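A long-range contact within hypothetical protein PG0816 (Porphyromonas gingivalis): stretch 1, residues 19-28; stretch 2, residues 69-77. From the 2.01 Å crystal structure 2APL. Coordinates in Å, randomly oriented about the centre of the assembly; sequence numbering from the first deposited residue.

Stretch 1, residues 19-28: YLNEHFPEMS
Stretch 2 (69-77) GLHFSRYDT

The contact sets the end of one helix against the start of another. Stretch 1 is helical from Tyr19 to His23, with Phe24 N still bonded to Leu20 O at 2.8 Å; Phe24 then leaves helical phi/psi (-139/58), and Pro25 to Ser28 return to helical angles. Stretch 2 runs as loop from Gly69, whose phi is positive (72/4), to Ser73, then helix from Arg74 onward. In register, His23 CA lies 6.1 Å from Asp76 CA and Phe24 CA 6.4 Å from Tyr75 CA. Together the stretches bury 550 Å².

Ser73 joins the two helix ends. Its t rotamer (170°) places OG to accept from Asp76 N at 3.0 Å, the N-cap bond, while the same OG donates to His23 O at 2.5 Å. A short side chain with a hydroxyl suits this buried position, since it serves an amide at one helix start and a carbonyl at the other helix's end. Water 1 adds a second link, donating to His23 O (3.3 Å) and Glu26 OE2 (2.6 Å) and accepting from Tyr75 N (3.0 Å).

Beside the cap, His23 (chi1 m, chi2 -68°) presents its ring edge to Asp76, and ND1 donates to Asp76 OD2 at 2.5 Å. Asp76, the third residue of its helix, chi1 m with chi2 near -4°, points its CA-to-CB bond toward stretch 1.

Phe24 forms the apolar centre. Its CA-to-CB bond points away from stretch 2, yet chi1 m and chi2 -95° bring the ring back, between Leu70 CD2 over one face and Ser73 CB over the opposite face, each 4.3 Å from the ring centroid. Its edge meets the backbone: Phe24 CZ is 3.2 Å from Phe72 O.

Leu70, buried and pointing toward stretch 1, adopts the m,t rotamer. Besides facing Phe24, its CD2 lies 4.1 Å from SE of selenomethionine Met27, and its CD1 lies 4.1 Å from Leu20 CD2, also an m,t leucine. Tyr19, chi1 t and chi2 82°, starts sideways but carries its ring across, so that CE2 packs 4.0 Å from Leu70 CB and OH donates to Leu70 O at 3.1 Å. The tyrosine thus combines apolar packing with a polar tip that satisfies a loop carbonyl.

Tyr75, chi1 t (169°) and chi2 85°, lays one ring face against Pro25, whose CG sits 3.9 Å from the ring centroid, 13° off the normal. The proline's C-gamma endo ring offers a compact CH surface to this partly exposed tyrosine.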

# COMPACT_ATOMS: atom_id res chain seq x y z
N TYR A 19 6.58 2.34 5.68
CA TYR A 19 5.36 2.50 4.93
C TYR A 19 4.98 1.18 4.25
O TYR A 19 3.83 0.78 4.29
CB TYR A 19 5.55 3.62 3.88
CG TYR A 19 4.25 3.94 3.16
CD1 TYR A 19 3.35 4.78 3.75
CD2 TYR A 19 3.95 3.42 1.87
CE1 TYR A 19 2.14 5.10 3.15
CE2 TYR A 19 2.73 3.77 1.22
CZ TYR A 19 1.82 4.59 1.90
OH TYR A 19 0.61 5.01 1.38
N LEU A 20 5.94 0.53 3.61
CA LEU A 20 5.69 -0.79 3.00
C LEU A 20 5.36 -1.87 4.05
O LEU A 20 4.42 -2.65 3.86
CB LEU A 20 6.87 -1.23 2.13
CG LEU A 20 7.17 -0.31 0.92
CD1 LEU A 20 8.45 -0.80 0.25
CD2 LEU A 20 6.05 -0.34 -0.14
N ASN A 21 6.09 -1.88 5.16
CA ASN A 21 5.83 -2.81 6.22
C ASN A 21 4.38 -2.69 6.64
O ASN A 21 3.71 -3.73 6.88
CB ASN A 21 6.68 -2.57 7.47
CG ASN A 21 8.10 -3.02 7.31
OD1 ASN A 21 8.50 -3.71 6.32
ND2 ASN A 21 8.96 -2.53 8.25
N GLU A 22 3.86 -1.46 6.67
CA GLU A 22 2.48 -1.30 7.17
C GLU A 22 1.40 -1.57 6.12
O GLU A 22 0.36 -2.10 6.43
CB GLU A 22 2.26 0.12 7.74
CG GLU A 22 3.15 0.43 8.97
CD GLU A 22 3.14 1.93 9.37
OE1 GLU A 22 3.01 2.81 8.46
OE2 GLU A 22 3.29 2.22 10.59
N HIS A 23 1.66 -1.19 4.87
CA HIS A 23 0.61 -0.99 3.87
C HIS A 23 0.76 -1.94 2.67
O HIS A 23 -0.19 -2.16 1.92
CB HIS A 23 0.64 0.46 3.35
CG HIS A 23 0.31 1.49 4.38
ND1 HIS A 23 -0.95 1.61 4.94
CD2 HIS A 23 1.09 2.41 5.01
CE1 HIS A 23 -0.94 2.58 5.84
NE2 HIS A 23 0.29 3.08 5.91
N PHE A 24 1.99 -2.42 2.46
CA PHE A 24 2.29 -3.35 1.35
C PHE A 24 3.23 -4.44 1.85
O PHE A 24 4.37 -4.57 1.32
CB PHE A 24 2.94 -2.59 0.21
CG PHE A 24 2.07 -1.52 -0.38
CD1 PHE A 24 1.27 -1.79 -1.51
CD2 PHE A 24 2.06 -0.24 0.16
CE1 PHE A 24 0.48 -0.81 -2.07
CE2 PHE A 24 1.27 0.78 -0.45
CZ PHE A 24 0.49 0.49 -1.55
N PRO A 25 2.80 -5.19 2.89
CA PRO A 25 3.73 -6.15 3.51
C PRO A 25 4.30 -7.09 2.46
O PRO A 25 5.43 -7.51 2.59
CB PRO A 25 2.89 -6.88 4.55
CG PRO A 25 1.42 -6.56 4.21
CD PRO A 25 1.49 -5.19 3.58
N GLU A 26 3.54 -7.37 1.42
CA GLU A 26 3.98 -8.25 0.35
C GLU A 26 5.15 -7.73 -0.47
O GLU A 26 5.90 -8.53 -1.08
CB GLU A 26 2.80 -8.63 -0.60
CG GLU A 26 2.21 -7.47 -1.45
CD GLU A 26 1.27 -6.51 -0.65
OE1 GLU A 26 0.96 -6.79 0.55
OE2 GLU A 26 0.86 -5.47 -1.24
N MSE A 27 5.31 -6.40 -0.49
CA MSE A 27 6.44 -5.72 -1.15
C MSE A 27 7.56 -5.33 -0.20
O MSE A 27 8.62 -4.94 -0.64
CB MSE A 27 5.94 -4.43 -1.84
CG MSE A 27 4.82 -4.70 -2.87
SE MSE A 27 4.25 -2.89 -3.51
CE MSE A 27 3.58 -3.50 -5.15
N SER A 28 7.32 -5.47 1.11
CA SER A 28 8.22 -4.90 2.12
C SER A 28 9.61 -5.56 2.22
O SER A 28 10.51 -5.03 2.90
CB SER A 28 7.55 -4.87 3.50
OG SER A 28 7.34 -6.19 4.00
N GLY A 69 2.48 6.42 -6.47
CA GLY A 69 1.85 5.16 -6.96
C GLY A 69 1.67 4.14 -5.85
O GLY A 69 1.23 3.03 -6.10
N LEU A 70 2.00 4.50 -4.61
CA LEU A 70 1.80 3.60 -3.49
C LEU A 70 0.71 4.10 -2.53
O LEU A 70 0.62 3.64 -1.42
CB LEU A 70 3.10 3.41 -2.71
CG LEU A 70 4.27 2.75 -3.46
CD1 LEU A 70 5.49 2.91 -2.56
CD2 LEU A 70 3.95 1.24 -3.78
N HIS A 71 -0.13 5.03 -2.98
CA HIS A 71 -1.24 5.50 -2.13
C HIS A 71 -2.40 4.56 -1.99
O HIS A 71 -3.05 4.57 -0.93
CB HIS A 71 -1.72 6.88 -2.59
CG HIS A 71 -0.67 7.95 -2.47
ND1 HIS A 71 -0.91 9.17 -1.88
CD2 HIS A 71 0.63 7.97 -2.85
CE1 HIS A 71 0.20 9.89 -1.88
NE2 HIS A 71 1.15 9.18 -2.47
N PHE A 72 -2.69 3.76 -3.04
CA PHE A 72 -3.75 2.77 -2.92
C PHE A 72 -3.17 1.39 -2.57
O PHE A 72 -2.22 0.90 -3.22
CB PHE A 72 -4.69 2.69 -4.16
CG PHE A 72 -5.85 1.71 -3.96
CD1 PHE A 72 -7.05 2.14 -3.37
CD2 PHE A 72 -5.68 0.37 -4.24
CE1 PHE A 72 -8.08 1.23 -3.12
CE2 PHE A 72 -6.68 -0.56 -3.98
CZ PHE A 72 -7.91 -0.13 -3.45
N SER A 73 -3.74 0.81 -1.53
CA SER A 73 -3.23 -0.43 -0.98
C SER A 73 -4.35 -1.47 -1.03
O SER A 73 -5.38 -1.35 -0.31
CB SER A 73 -2.75 -0.22 0.45
OG SER A 73 -2.47 -1.47 1.08
N ARG A 74 -4.14 -2.51 -1.84
CA ARG A 74 -5.04 -3.70 -1.81
C ARG A 74 -5.10 -4.35 -0.43
O ARG A 74 -6.18 -4.67 0.04
CB ARG A 74 -4.65 -4.72 -2.87
CG ARG A 74 -4.77 -4.10 -4.30
CD ARG A 74 -4.35 -5.08 -5.39
NE ARG A 74 -2.96 -5.49 -5.16
CZ ARG A 74 -2.39 -6.58 -5.68
NH1 ARG A 74 -3.07 -7.40 -6.51
NH2 ARG A 74 -1.13 -6.86 -5.36
N TYR A 75 -3.93 -4.51 0.22
CA TYR A 75 -3.87 -5.04 1.58
C TYR A 75 -4.75 -4.26 2.54
O TYR A 75 -5.61 -4.87 3.19
CB TYR A 75 -2.45 -5.12 2.08
CG TYR A 75 -2.34 -5.41 3.56
CD1 TYR A 75 -2.36 -6.74 4.03
CD2 TYR A 75 -2.25 -4.37 4.51
CE1 TYR A 75 -2.31 -7.03 5.41
CE2 TYR A 75 -2.16 -4.65 5.90
CZ TYR A 75 -2.17 -5.97 6.32
OH TYR A 75 -2.10 -6.26 7.65
N ASP A 76 -4.58 -2.94 2.61
CA ASP A 76 -5.40 -2.08 3.46
C ASP A 76 -6.90 -2.19 3.14
O ASP A 76 -7.74 -2.15 4.04
CB ASP A 76 -4.96 -0.60 3.34
CG ASP A 76 -3.63 -0.28 4.08
OD1 ASP A 76 -3.06 -1.16 4.77
OD2 ASP A 76 -3.15 0.89 3.96
N THR A 77 -7.23 -2.28 1.85
CA THR A 77 -8.63 -2.35 1.41
C THR A 77 -9.30 -3.67 1.93
O THR A 77 -10.44 -3.66 2.46
CB THR A 77 -8.73 -2.28 -0.14
OG1 THR A 77 -8.23 -1.03 -0.56
CG2 THR A 77 -10.21 -2.37 -0.63
O HOH W 1 -1.15 -3.91 -0.67